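Putative NADH-depentdent flavin oxidoreductase (Cupriavidus metallidurans, PDB 5OCS) is an FMN-binding ene-reductase of the Old Yellow Enzyme family that probably draws its reducing equivalents from a nicotinamide cofactor. Local coordinates at residues Glu31-Asp36 and Asn75-Ala80; Arg106-Glu111 and Arg126-Phe131; Gln119-Gln124 and Gly141-Ala146; Glu245-Leu250 and Gln287-Glu292. All blocks are in the same frame, centred on the assembly; numbering follows the deposited sequence.

Contact 1: residues Glu31-Asp36 and Asn75-Ala80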
loop_
_atom_site.group_PDB
_atom_site.type_symbol
_atom_site.label_atom_id
_atom_site.label_comp_id
_atom_site.label_asym_id
_atom_site.label_seq_id
_atom_site.Cartn_x
_atom_site.Cartn_y
_atom_site.Cartn_z
ATOM N N GLU D 31 7.180 2.699 22.198
ATOM C CA GLU D 31 7.020 3.760 23.170
ATOM C C GLU D 31 6.186 4.943 22.597
ATOM O O GLU D 31 6.501 6.138 22.804
ATOM C CB GLU D 31 8.380 4.208 23.692
ATOM C CG GLU D 31 9.193 3.053 24.288
ATOM C CD GLU D 31 8.664 2.516 25.632
ATOM O OE1 GLU D 31 7.583 2.926 26.144
ATOM O OE2 GLU D 31 9.360 1.651 26.217
ATOM N N GLY D 32 5.150 4.565 21.848
ATOM C CA GLY D 32 4.164 5.500 21.292
ATOM C C GLY D 32 4.606 6.003 19.927
ATOM O O GLY D 32 3.823 6.598 19.206
ATOM N N ASN D 33 5.863 5.777 19.565
ATOM C CA ASN D 33 6.389 6.280 18.314
ATOM C C ASN D 33 6.004 5.465 17.083
ATOM O O ASN D 33 6.236 4.253 17.017
ATOM C CB ASN D 33 7.931 6.334 18.362
ATOM C CG ASN D 33 8.453 7.234 19.443
ATOM O OD1 ASN D 33 7.958 8.314 19.670
ATOM N ND2 ASN D 33 9.480 6.785 20.107
ATOM N N ALA D 34 5.474 6.154 16.086
ATOM C CA ALA D 34 5.242 5.550 14.800
ATOM C C ALA D 34 6.535 4.994 14.246
ATOM O O ALA D 34 7.623 5.538 14.483
ATOM C CB ALA D 34 4.637 6.554 13.821
ATOM N N THR D 35 6.403 3.910 13.502
ATOM C CA THR D 35 7.541 3.186 12.909
ATOM C C THR D 35 7.394 3.145 11.401
ATOM O O THR D 35 6.456 3.705 10.840
ATOM C CB THR D 35 7.638 1.756 13.461
ATOM O OG1 THR D 35 6.464 1.011 13.063
ATOM C CG2 THR D 35 7.715 1.774 14.973
ATOM N N ASP D 36 8.306 2.453 10.752
ATOM C CA ASP D 36 8.229 2.292 9.308
ATOM C C ASP D 36 6.915 1.645 8.885
ATOM O O ASP D 36 6.395 1.946 7.805
ATOM C CB ASP D 36 9.433 1.517 8.735
ATOM C CG ASP D 36 9.692 0.111 9.379
ATOM O OD1 ASP D 36 8.880 -0.454 10.198
ATOM O OD2 ASP D 36 10.785 -0.483 9.048
ATOM N N ASN D 75 4.366 12.817 23.809
ATOM C CA ASN D 75 5.664 13.450 24.006
ATOM C C ASN D 75 6.200 13.934 22.673
ATOM O O ASN D 75 5.648 13.598 21.620
ATOM C CB ASN D 75 6.641 12.524 24.729
ATOM C CG ASN D 75 7.021 11.311 23.945
ATOM O OD1 ASN D 75 7.150 11.350 22.736
ATOM N ND2 ASN D 75 7.235 10.203 24.646
ATOM N N ASP D 76 7.277 14.694 22.701
ATOM C CA ASP D 76 7.856 15.233 21.475
ATOM C C ASP D 76 8.283 14.148 20.470
ATOM O O ASP D 76 8.152 14.338 19.256
ATOM C CB ASP D 76 9.098 16.090 21.818
ATOM C CG ASP D 76 8.749 17.410 22.459
ATOM O OD1 ASP D 76 7.573 17.760 22.645
ATOM O OD2 ASP D 76 9.689 18.124 22.822
ATOM N N ALA D 77 8.821 13.028 20.950
ATOM C CA ALA D 77 9.299 11.977 20.056
ATOM C C ALA D 77 8.109 11.400 19.314
ATOM O O ALA D 77 8.163 11.178 18.113
ATOM C CB ALA D 77 10.009 10.896 20.824
ATOM N N ASN D 78 7.032 11.134 20.048
ATOM C CA ASN D 78 5.791 10.633 19.413
ATOM C C ASN D 78 5.370 11.574 18.287
ATOM O O ASN D 78 5.003 11.137 17.181
ATOM C CB ASN D 78 4.600 10.592 20.384
ATOM C CG ASN D 78 4.647 9.518 21.438
ATOM O OD1 ASN D 78 3.711 9.503 22.265
ATOM N ND2 ASN D 78 5.637 8.600 21.432
ATOM N N GLU D 79 5.435 12.861 18.581
ATOM C CA GLU D 79 5.014 13.902 17.618
ATOM C C GLU D 79 5.893 13.895 16.372
ATOM O O GLU D 79 5.387 13.881 15.251
ATOM C CB GLU D 79 4.978 15.293 18.241
ATOM C CG GLU D 79 4.379 16.372 17.324
ATOM C CD GLU D 79 4.244 17.699 18.046
ATOM O OE1 GLU D 79 4.291 17.733 19.329
ATOM O OE2 GLU D 79 4.122 18.725 17.336
ATOM N N ALA D 80 7.197 13.895 16.566
ATOM C CA ALA D 80 8.132 13.824 15.450
ATOM C C ALA D 80 7.952 12.576 14.581
ATOM O O ALA D 80 7.980 12.684 13.367
ATOM C CB ALA D 80 9.599 13.907 15.917
HETATM O O HOH W 1 8.408 7.683 23.854
HETATM O O HOH W 2 4.019 8.580 17.018
#

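Contact 2: residues Arg106-Glu111 and Arg126-Phe131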
loop_
_atom_site.group_PDB
_atom_site.type_symbol
_atom_site.label_atom_id
_atom_site.label_comp_id
_atom_site.label_asym_id
_atom_site.label_seq_id
_atom_site.Cartn_x
_atom_site.Cartn_y
_atom_site.Cartn_z
ATOM N N ARG D 106 -9.678 0.921 31.969
ATOM C CA ARG D 106 -9.405 -0.391 32.527
ATOM C C ARG D 106 -8.972 -1.443 31.544
ATOM O O ARG D 106 -8.545 -2.497 31.976
ATOM C CB ARG D 106 -10.594 -0.930 33.334
ATOM C CG ARG D 106 -11.737 -1.421 32.463
ATOM C CD ARG D 106 -12.982 -1.559 33.306
ATOM N NE ARG D 106 -14.133 -2.042 32.556
ATOM C CZ ARG D 106 -15.196 -2.652 33.105
ATOM N NH1 ARG D 106 -15.225 -2.918 34.426
ATOM N NH2 ARG D 106 -16.211 -3.039 32.305
ATOM N N LYS D 107 -9.126 -1.199 30.242
ATOM C CA LYS D 107 -8.703 -2.142 29.219
ATOM C C LYS D 107 -7.244 -1.949 28.777
ATOM O O LYS D 107 -6.741 -2.688 27.893
ATOM C CB LYS D 107 -9.618 -2.017 28.019
ATOM C CG LYS D 107 -11.016 -2.556 28.248
ATOM C CD LYS D 107 -11.764 -2.397 26.924
ATOM C CE LYS D 107 -12.907 -3.346 26.802
ATOM N NZ LYS D 107 -13.409 -3.382 25.394
ATOM N N ALA D 108 -6.564 -0.984 29.387
ATOM C CA ALA D 108 -5.151 -0.735 29.124
ATOM C C ALA D 108 -4.250 -1.878 29.586
ATOM O O ALA D 108 -4.729 -2.867 30.173
ATOM C CB ALA D 108 -4.738 0.584 29.761
ATOM N N SER D 109 -2.967 -1.776 29.248
ATOM C CA SER D 109 -1.956 -2.706 29.710
ATOM C C SER D 109 -2.310 -4.119 29.269
ATOM O O SER D 109 -2.309 -5.067 30.084
ATOM C CB SER D 109 -1.803 -2.598 31.246
ATOM O OG SER D 109 -0.720 -3.380 31.684
ATOM N N SER D 110 -2.682 -4.260 27.987
ATOM C CA SER D 110 -3.057 -5.551 27.408
ATOM C C SER D 110 -2.120 -5.933 26.245
ATOM O O SER D 110 -1.349 -5.122 25.733
ATOM C CB SER D 110 -4.477 -5.510 26.901
ATOM O OG SER D 110 -5.369 -5.272 27.976
ATOM N N GLU D 111 -2.190 -7.197 25.859
ATOM C CA GLU D 111 -1.368 -7.733 24.769
ATOM C C GLU D 111 -2.047 -7.418 23.451
ATOM O O GLU D 111 -3.268 -7.231 23.400
ATOM C CB GLU D 111 -1.213 -9.261 24.901
ATOM C CG GLU D 111 -0.461 -9.724 26.136
ATOM C CD GLU D 111 1.057 -9.487 26.084
ATOM O OE1 GLU D 111 1.586 -8.741 25.230
ATOM O OE2 GLU D 111 1.765 -9.997 26.962
ATOM N N ARG D 126 6.514 -4.996 30.979
ATOM C CA ARG D 126 5.673 -4.191 30.067
ATOM C C ARG D 126 4.322 -3.760 30.625
ATOM O O ARG D 126 3.696 -2.924 30.016
ATOM C CB ARG D 126 5.482 -4.879 28.686
ATOM C CG ARG D 126 6.800 -5.213 27.959
ATOM C CD ARG D 126 6.586 -6.077 26.708
ATOM N NE ARG D 126 5.957 -7.315 27.134
ATOM C CZ ARG D 126 4.748 -7.767 26.786
ATOM N NH1 ARG D 126 3.987 -7.161 25.884
ATOM N NH2 ARG D 126 4.307 -8.877 27.351
ATOM N N GLY D 127 3.897 -4.290 31.781
ATOM C CA GLY D 127 2.576 -4.025 32.337
ATOM C C GLY D 127 2.531 -2.737 33.128
ATOM O O GLY D 127 3.565 -2.180 33.490
ATOM N N TRP D 128 1.324 -2.250 33.385
ATOM C CA TRP D 128 1.141 -1.045 34.207
ATOM C C TRP D 128 -0.195 -0.945 34.870
ATOM O O TRP D 128 -1.158 -1.587 34.458
ATOM C CB TRP D 128 1.411 0.223 33.409
ATOM C CG TRP D 128 0.439 0.523 32.269
ATOM C CD1 TRP D 128 -0.733 1.188 32.357
ATOM C CD2 TRP D 128 0.589 0.155 30.893
ATOM N NE1 TRP D 128 -1.325 1.286 31.123
ATOM C CE2 TRP D 128 -0.525 0.665 30.204
ATOM C CE3 TRP D 128 1.588 -0.507 30.163
ATOM C CZ2 TRP D 128 -0.664 0.522 28.828
ATOM C CZ3 TRP D 128 1.417 -0.672 28.798
ATOM C CH2 TRP D 128 0.319 -0.138 28.147
ATOM N N GLN D 129 -0.253 -0.144 35.937
ATOM C CA GLN D 129 -1.522 0.102 36.625
ATOM C C GLN D 129 -2.493 0.899 35.729
ATOM O O GLN D 129 -2.110 1.940 35.168
ATOM C CB GLN D 129 -1.313 0.861 37.936
ATOM C CG GLN D 129 -2.625 0.995 38.734
ATOM C CD GLN D 129 -3.158 -0.380 39.159
ATOM O OE1 GLN D 129 -2.504 -1.078 39.929
ATOM N NE2 GLN D 129 -4.326 -0.804 38.609
ATOM N N THR D 130 -3.729 0.394 35.611
ATOM C CA THR D 130 -4.780 0.997 34.775
ATOM C C THR D 130 -5.712 1.845 35.640
ATOM O O THR D 130 -5.747 1.694 36.866
ATOM C CB THR D 130 -5.559 -0.101 34.027
ATOM O OG1 THR D 130 -6.221 -0.963 34.980
ATOM C CG2 THR D 130 -4.603 -0.903 33.166
ATOM N N PHE D 131 -6.456 2.728 34.997
ATOM C CA PHE D 131 -7.330 3.675 35.644
ATOM C C PHE D 131 -8.709 3.615 35.013
ATOM O O PHE D 131 -8.855 3.324 33.798
ATOM C CB PHE D 131 -6.731 5.097 35.520
ATOM C CG PHE D 131 -5.405 5.216 36.216
ATOM C CD1 PHE D 131 -5.358 5.343 37.605
ATOM C CD2 PHE D 131 -4.214 5.035 35.527
ATOM C CE1 PHE D 131 -4.135 5.380 38.274
ATOM C CE2 PHE D 131 -2.986 5.072 36.181
ATOM C CZ PHE D 131 -2.943 5.245 37.565
HETATM O O HOH W 3 -8.182 -3.361 34.876
#

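Contact 3: residues Gln119-Gln124 and Gly141-Ala146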
loop_
_atom_site.group_PDB
_atom_site.type_symbol
_atom_site.label_atom_id
_atom_site.label_comp_id
_atom_site.label_asym_id
_atom_site.label_seq_id
_atom_site.Cartn_x
_atom_site.Cartn_y
_atom_site.Cartn_z
ATOM N N GLN D 119 -4.602 -9.351 29.632
ATOM C CA GLN D 119 -4.060 -8.349 30.505
ATOM C C GLN D 119 -2.626 -8.671 30.875
ATOM O O GLN D 119 -2.301 -9.827 31.171
ATOM C CB GLN D 119 -4.879 -8.235 31.791
ATOM C CG GLN D 119 -4.617 -6.962 32.569
ATOM C CD GLN D 119 -5.319 -6.921 33.922
ATOM O OE1 GLN D 119 -5.153 -7.830 34.771
ATOM N NE2 GLN D 119 -6.076 -5.860 34.151
ATOM N N ILE D 120 -1.779 -7.641 30.856
ATOM C CA ILE D 120 -0.449 -7.678 31.413
ATOM C C ILE D 120 -0.564 -7.036 32.796
ATOM O O ILE D 120 -0.955 -5.870 32.931
ATOM C CB ILE D 120 0.583 -6.918 30.549
ATOM C CG1 ILE D 120 0.457 -7.324 29.061
ATOM C CG2 ILE D 120 1.996 -7.196 31.071
ATOM C CD1 ILE D 120 1.305 -6.494 28.101
ATOM N N ARG D 121 -0.209 -7.783 33.840
ATOM C CA ARG D 121 -0.367 -7.259 35.207
ATOM C C ARG D 121 0.595 -6.090 35.446
ATOM O O ARG D 121 1.677 -6.061 34.854
ATOM C CB ARG D 121 -0.083 -8.351 36.269
ATOM C CG ARG D 121 -0.963 -9.595 36.214
ATOM C CD ARG D 121 -0.513 -10.610 37.284
ATOM N NE ARG D 121 -0.138 -9.906 38.516
ATOM C CZ ARG D 121 -0.940 -9.640 39.558
ATOM N NH1 ARG D 121 -2.199 -10.088 39.625
ATOM N NH2 ARG D 121 -0.451 -8.958 40.589
ATOM N N PRO D 122 0.255 -5.154 36.360
ATOM C CA PRO D 122 1.186 -4.056 36.658
ATOM C C PRO D 122 2.615 -4.489 37.037
ATOM O O PRO D 122 3.575 -3.782 36.703
ATOM C CB PRO D 122 0.509 -3.323 37.817
ATOM C CG PRO D 122 -0.924 -3.661 37.689
ATOM C CD PRO D 122 -0.974 -5.056 37.162
ATOM N N ASP D 123 2.729 -5.645 37.695
ATOM C CA ASP D 123 4.024 -6.203 38.164
ATOM C C ASP D 123 4.772 -7.124 37.175
ATOM O O ASP D 123 5.849 -7.631 37.503
ATOM C CB ASP D 123 3.829 -6.936 39.512
ATOM C CG ASP D 123 2.882 -8.151 39.423
ATOM O OD1 ASP D 123 2.683 -8.742 38.339
ATOM O OD2 ASP D 123 2.330 -8.536 40.472
ATOM N N GLN D 124 4.196 -7.361 35.995
ATOM C CA GLN D 124 4.848 -8.123 34.928
ATOM C C GLN D 124 5.638 -7.183 34.007
ATOM O O GLN D 124 5.400 -5.960 34.037
ATOM C CB GLN D 124 3.808 -8.870 34.099
ATOM C CG GLN D 124 3.180 -10.047 34.809
ATOM C CD GLN D 124 2.127 -10.753 33.964
ATOM O OE1 GLN D 124 1.331 -10.120 33.263
ATOM N NE2 GLN D 124 2.104 -12.085 34.046
ATOM N N GLY D 141 -11.192 -11.874 37.648
ATOM C CA GLY D 141 -9.856 -12.393 37.847
ATOM C C GLY D 141 -8.741 -11.518 37.290
ATOM O O GLY D 141 -7.568 -11.789 37.546
ATOM N N GLU D 142 -9.094 -10.491 36.521
ATOM C CA GLU D 142 -8.122 -9.481 36.097
ATOM C C GLU D 142 -7.760 -8.585 37.256
ATOM O O GLU D 142 -8.552 -8.390 38.196
ATOM C CB GLU D 142 -8.702 -8.615 34.991
ATOM C CG GLU D 142 -8.980 -9.405 33.743
ATOM C CD GLU D 142 -9.399 -8.552 32.574
ATOM O OE1 GLU D 142 -10.068 -7.503 32.755
ATOM O OE2 GLU D 142 -9.115 -9.011 31.466
ATOM N N VAL D 143 -6.616 -7.937 37.141
ATOM C CA VAL D 143 -6.226 -6.936 38.124
ATOM C C VAL D 143 -7.116 -5.700 37.944
ATOM O O VAL D 143 -7.145 -5.129 36.860
ATOM C CB VAL D 143 -4.761 -6.522 37.953
ATOM C CG1 VAL D 143 -4.442 -5.359 38.887
ATOM C CG2 VAL D 143 -3.858 -7.736 38.191
ATOM N N PRO D 144 -7.828 -5.288 38.991
ATOM C CA PRO D 144 -8.722 -4.178 38.804
ATOM C C PRO D 144 -7.999 -2.857 38.536
ATOM O O PRO D 144 -6.882 -2.639 39.022
ATOM C CB PRO D 144 -9.503 -4.097 40.127
ATOM C CG PRO D 144 -9.303 -5.398 40.809
ATOM C CD PRO D 144 -7.981 -5.916 40.333
ATOM N N PRO D 145 -8.685 -1.943 37.845
ATOM C CA PRO D 145 -8.141 -0.614 37.707
ATOM C C PRO D 145 -8.259 0.152 39.018
ATOM O O PRO D 145 -9.071 -0.213 39.892
ATOM C CB PRO D 145 -9.043 0.009 36.654
ATOM C CG PRO D 145 -10.366 -0.623 36.899
ATOM C CD PRO D 145 -10.046 -2.030 37.293
ATOM N N ALA D 146 -7.436 1.194 39.153
ATOM C CA ALA D 146 -7.639 2.210 40.212
ATOM C C ALA D 146 -8.803 3.128 39.846
ATOM O O ALA D 146 -8.933 3.530 38.691
ATOM C CB ALA D 146 -6.378 3.024 40.399
#

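Contact 4: residues Glu245-Leu250 and Gln287-Glu292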
loop_
_atom_site.group_PDB
_atom_site.type_symbol
_atom_site.label_atom_id
_atom_site.label_comp_id
_atom_site.label_asym_id
_atom_site.label_seq_id
_atom_site.Cartn_x
_atom_site.Cartn_y
_atom_site.Cartn_z
ATOM N N GLU D 245 -30.853 4.865 23.795
ATOM C CA GLU D 245 -31.316 6.104 24.401
ATOM C C GLU D 245 -30.181 6.992 24.925
ATOM O O GLU D 245 -30.178 8.222 24.713
ATOM C CB GLU D 245 -32.291 5.804 25.535
ATOM C CG GLU D 245 -33.576 5.165 25.030
ATOM C CD GLU D 245 -33.540 3.647 24.941
ATOM O OE1 GLU D 245 -32.482 2.998 25.168
ATOM O OE2 GLU D 245 -34.616 3.059 24.662
ATOM N N GLY D 246 -29.211 6.379 25.589
ATOM C CA GLY D 246 -28.045 7.123 25.998
ATOM C C GLY D 246 -27.314 7.733 24.807
ATOM O O GLY D 246 -26.891 8.892 24.851
ATOM N N THR D 247 -27.097 6.918 23.782
ATOM C CA THR D 247 -26.445 7.391 22.562
ATOM C C THR D 247 -27.135 8.633 21.989
ATOM O O THR D 247 -26.461 9.580 21.561
ATOM C CB THR D 247 -26.411 6.272 21.518
ATOM O OG1 THR D 247 -25.620 5.243 22.071
ATOM C CG2 THR D 247 -25.780 6.692 20.231
ATOM N N ILE D 248 -28.459 8.603 21.941
ATOM C CA ILE D 248 -29.222 9.724 21.384
ATOM C C ILE D 248 -29.049 10.946 22.263
ATOM O O ILE D 248 -28.834 12.037 21.745
ATOM C CB ILE D 248 -30.709 9.351 21.159
ATOM C CG1 ILE D 248 -30.783 8.332 20.035
ATOM C CG2 ILE D 248 -31.533 10.589 20.784
ATOM C CD1 ILE D 248 -32.078 7.590 19.913
ATOM N N ALA D 249 -29.108 10.765 23.583
ATOM C CA ALA D 249 -28.970 11.894 24.509
ATOM C C ALA D 249 -27.554 12.490 24.443
ATOM O O ALA D 249 -27.343 13.723 24.461
ATOM C CB ALA D 249 -29.307 11.448 25.924
ATOM N N LEU D 250 -26.574 11.600 24.349
ATOM C CA LEU D 250 -25.212 12.056 24.210
ATOM C C LEU D 250 -25.017 12.828 22.857
ATOM O O LEU D 250 -24.355 13.878 22.840
ATOM C CB LEU D 250 -24.245 10.883 24.367
ATOM C CG LEU D 250 -22.748 11.217 24.171
ATOM C CD1 LEU D 250 -22.262 12.154 25.258
ATOM C CD2 LEU D 250 -21.935 9.923 24.201
ATOM N N GLN D 287 -28.917 5.023 11.690
ATOM C CA GLN D 287 -30.096 5.577 11.009
ATOM C C GLN D 287 -30.949 6.422 11.954
ATOM O O GLN D 287 -31.402 7.547 11.630
ATOM C CB GLN D 287 -30.906 4.449 10.355
ATOM C CG GLN D 287 -32.070 4.890 9.455
ATOM C CD GLN D 287 -33.316 5.364 10.202
ATOM O OE1 GLN D 287 -33.562 4.992 11.348
ATOM N NE2 GLN D 287 -34.061 6.255 9.576
ATOM N N ARG D 288 -31.161 5.886 13.144
ATOM C CA ARG D 288 -31.977 6.568 14.112
ATOM C C ARG D 288 -31.271 7.796 14.653
ATOM O O ARG D 288 -31.889 8.824 14.805
ATOM C CB ARG D 288 -32.341 5.643 15.247
ATOM C CG ARG D 288 -33.265 6.308 16.259
ATOM C CD ARG D 288 -33.702 5.265 17.243
ATOM N NE ARG D 288 -34.420 5.852 18.365
ATOM C CZ ARG D 288 -34.799 5.164 19.431
ATOM N NH1 ARG D 288 -34.545 3.867 19.501
ATOM N NH2 ARG D 288 -35.435 5.783 20.419
ATOM N N VAL D 289 -29.968 7.706 14.931
ATOM C CA VAL D 289 -29.242 8.870 15.443
ATOM C C VAL D 289 -29.237 10.022 14.424
ATOM O O VAL D 289 -29.365 11.181 14.798
ATOM C CB VAL D 289 -27.799 8.510 15.864
ATOM C CG1 VAL D 289 -26.939 9.731 16.151
ATOM C CG2 VAL D 289 -27.810 7.607 17.090
ATOM N N LYS D 290 -29.062 9.674 13.153
ATOM C CA LYS D 290 -29.144 10.630 12.061
ATOM C C LYS D 290 -30.519 11.332 12.025
ATOM O O LYS D 290 -30.595 12.559 11.966
ATOM C CB LYS D 290 -28.889 9.927 10.743
ATOM C CG LYS D 290 -28.950 10.841 9.511
ATOM C CD LYS D 290 -28.435 10.158 8.250
ATOM C CE LYS D 290 -29.065 10.727 6.967
ATOM N NZ LYS D 290 -28.755 12.174 6.832
ATOM N N ALA D 291 -31.574 10.525 12.025
ATOM C CA ALA D 291 -32.924 11.048 11.893
ATOM C C ALA D 291 -33.287 11.940 13.063
ATOM O O ALA D 291 -33.871 12.998 12.848
ATOM C CB ALA D 291 -33.922 9.923 11.764
ATOM N N GLU D 292 -32.928 11.545 14.283
ATOM C CA GLU D 292 -33.372 12.279 15.474
ATOM C C GLU D 292 -32.511 13.477 15.885
ATOM O O GLU D 292 -33.028 14.435 16.446
ATOM C CB GLU D 292 -33.484 11.349 16.677
ATOM C CG GLU D 292 -34.536 10.255 16.532
ATOM C CD GLU D 292 -34.872 9.569 17.829
ATOM O OE1 GLU D 292 -34.520 10.077 18.908
ATOM O OE2 GLU D 292 -35.490 8.499 17.765
HETATM O O HOH W 4 -35.524 3.386 22.252
#

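Contact 1: residues Glu31-Asp36 and Asn75-Ala80
The capped start of helix 76-92 in the (beta/alpha)8 barrel meets the loop 31-36 through Asn78, whose amide nitrogen reaches across to Glu31 and Asn33. Both N-H groups of ND2 are used. Asn78 ND2 to Glu31 O is 2.9 Å, the donor in the carbonyl plane on a lone pair. The other N-H goes to Asn33 OD1, also 2.9 Å from Asn78 ND2 and nearly straight at 164°. Here the donor sits above the carbonyl plane of Asn33, and the two side-chain amide planes stand 79° apart. Chi1 of Asn33 (-61°) sets CG beside the backbone N, and Asn33 OD1 lies 3.5 Å from Ala77 CB. Asn78 OD1 accepts from Tyr74 N, so both ends of the amide are held and its rotation is fixed. The N-cap is Asn75, whose OD1 takes Asn78 N at 2.7 Å, nearly along the C=O axis. Gly32, in a positive-phi conformation, passes close under the amide, its C 3.2 Å from Asn78 ND2. Two waters add bridges: one links Glu31 O to Asn75 ND2, the other joins Ala34 N to Asn78 O. The loop follows barrel strand 19-21 and runs into helix 36-46, where Asp36 bonds to Asn91 and His92 of the second subunit; Glu79 and Asp76 turn instead to arginines of helix 150-169.

Contact 2: residues Arg106-Glu111 and Arg126-Phe131
Glu111 and Arg126 face each other at one end of this contact, carboxylate against guanidinium, in a two-pronged, end-on salt bridge. Arg126 NH2 gives a hydrogen bond to the syn lone pair of Glu111 OE2 at 2.8 Å, and Arg126 NH1 reaches Glu111 OE1 at 2.9 Å; the two planes are 24° apart. A bend in Glu111 at chi2 (-74°) and one in Arg126 at chi3 let the charged groups meet. Further along, Ser109 lies over one face of the Trp128 indole, its CA 3.6 Å from the centroid of the six-membered ring and 13° off the normal, a CH-pi contact. Ser109 OG, anti to its backbone N, accepts Trp128 N at 2.9 Å and is also hydrogen-bonded to Ile120 O. Ala108 CB approaches the indole obliquely and touches Thr130 CG2 at 3.7 Å. In the next shell Trp128 NE1 is hydrogen-bonded to Glu63 O, and a water joins Arg106 O to Thr130 OG1. The two segments run nearly antiparallel within the long excursion after barrel strand 96-102. Such an insertion over the C-terminal end of the barrel is a feature of Old Yellow Enzymes, and here Ala108 comes within about 11 Å of the FMN-binding Ala57, side chain to side chain.

Contact 3: residues Gln119-Gln124 and Gly141-Ala146
Gln119 reaches across to the backbone of Val143 and grips it with both ends of its amide. From CB the chain runs out extended: CG stands anti to the backbone N (chi1 -164°) and CD anti to CA (chi2 -174°), with CB and CG spanning the gap between the segments. At the tip Gln119 OE1 accepts Val143 N at 2.8 Å, in the carbonyl plane and on a lone pair. Gln119 OE1 also lies 3.6 Å from Glu142 CB. The other arm, Gln119 NE2, donates to Val143 O at 3.0 Å, again on a lone pair and nearly straight at 164°. Both backbone polar groups of one residue are therefore met by a single side chain, which locks the amide against flipping.

The isopropyl group of Val143 also meets Arg121 and Pro122. Val143 CG2 packs over one face of the Arg121 guanidinium, only 3.2 Å from NH1, a tight fit. Val143 CG1 and Pro122 CD meet tip to tip at 3.9 Å. Arg121 is held by Asp123, side-on through NE and NH2, with Arg121 NH2 to Asp123 OD2 at 2.8 Å. These residues belong to a type I beta turn, Arg121 to Gln124, and Gln124 OE1 accepts Arg121 N to brace it. The whole is a surface contact away from the flavin-binding residues: a side-chain amide bonded to both the N and the O of one loop residue, joining a turn to the loop that leads into short strand 146-147.

Contact 4: residues Glu245-Leu250 and Gln287-Glu292
Arg288 is extended, CG anti to the backbone N (chi1 -177°) and the chain straight as far as NE, and passes across Ile248, which sets CG1 beside its own N (chi1 -68°). The two side chains cross at about a right angle. They belong to neighbouring helices on the outside of the (beta/alpha)8 barrel: helix 244-256 follows strand 228-233 and helix 284-293 follows strand 262-265. The axes of the two short helical segments run in roughly the same direction and come within 10.2 Å, with a crossing angle of -37°.

Ile248 CD1 lies over one face of the Arg288 guanidinium, 3.3 Å from NE, so a methyl group covers a charged plane. Both methyl ends of Ile248 also reach Glu292: CG2 is 3.6 Å from Glu292 OE1. One turn apart on the same helix, Arg288 NE and Glu292 OE2 form a salt bridge at 2.9 Å, which holds the guanidinium in place; NE meets OE2 from above the carboxylate plane. Deeper in, toward the barrel, Thr247 CG2 touches Val289 CG2 at 3.9 Å, while Thr247 OG1 turns to Ala234 O, just after strand 228-233. Leu250 of this helix packs on helix 204-221. Near the outer edge a water bridges Glu245 and Arg288: it donates to Glu245 OE2 at 2.6 Å and accepts from Arg288 NH1 at 3.0 Å.

Overall arrangement
From the N terminus, contact 1 comes first: it closes the span from the loop after barrel strand 19-21 to the start of helix 76-92, tying the first two beta-alpha units together. The chain then passes strand 96-102 into a long excursion, where contacts 2 and 3 cross, their segments alternating along the chain. They touch directly, through Ser109 with Ile120 and Thr130 with Ala146, so the two contacts are joined within the excursion, which leads to the small parallel sheet of strands 131-132 and 146-147. Contact 4 follows in series, joining two neighbouring outer helices, 244-256 and 284-293, on the opposite side of the chain's centre from contact 1, about 36 Å away between centres.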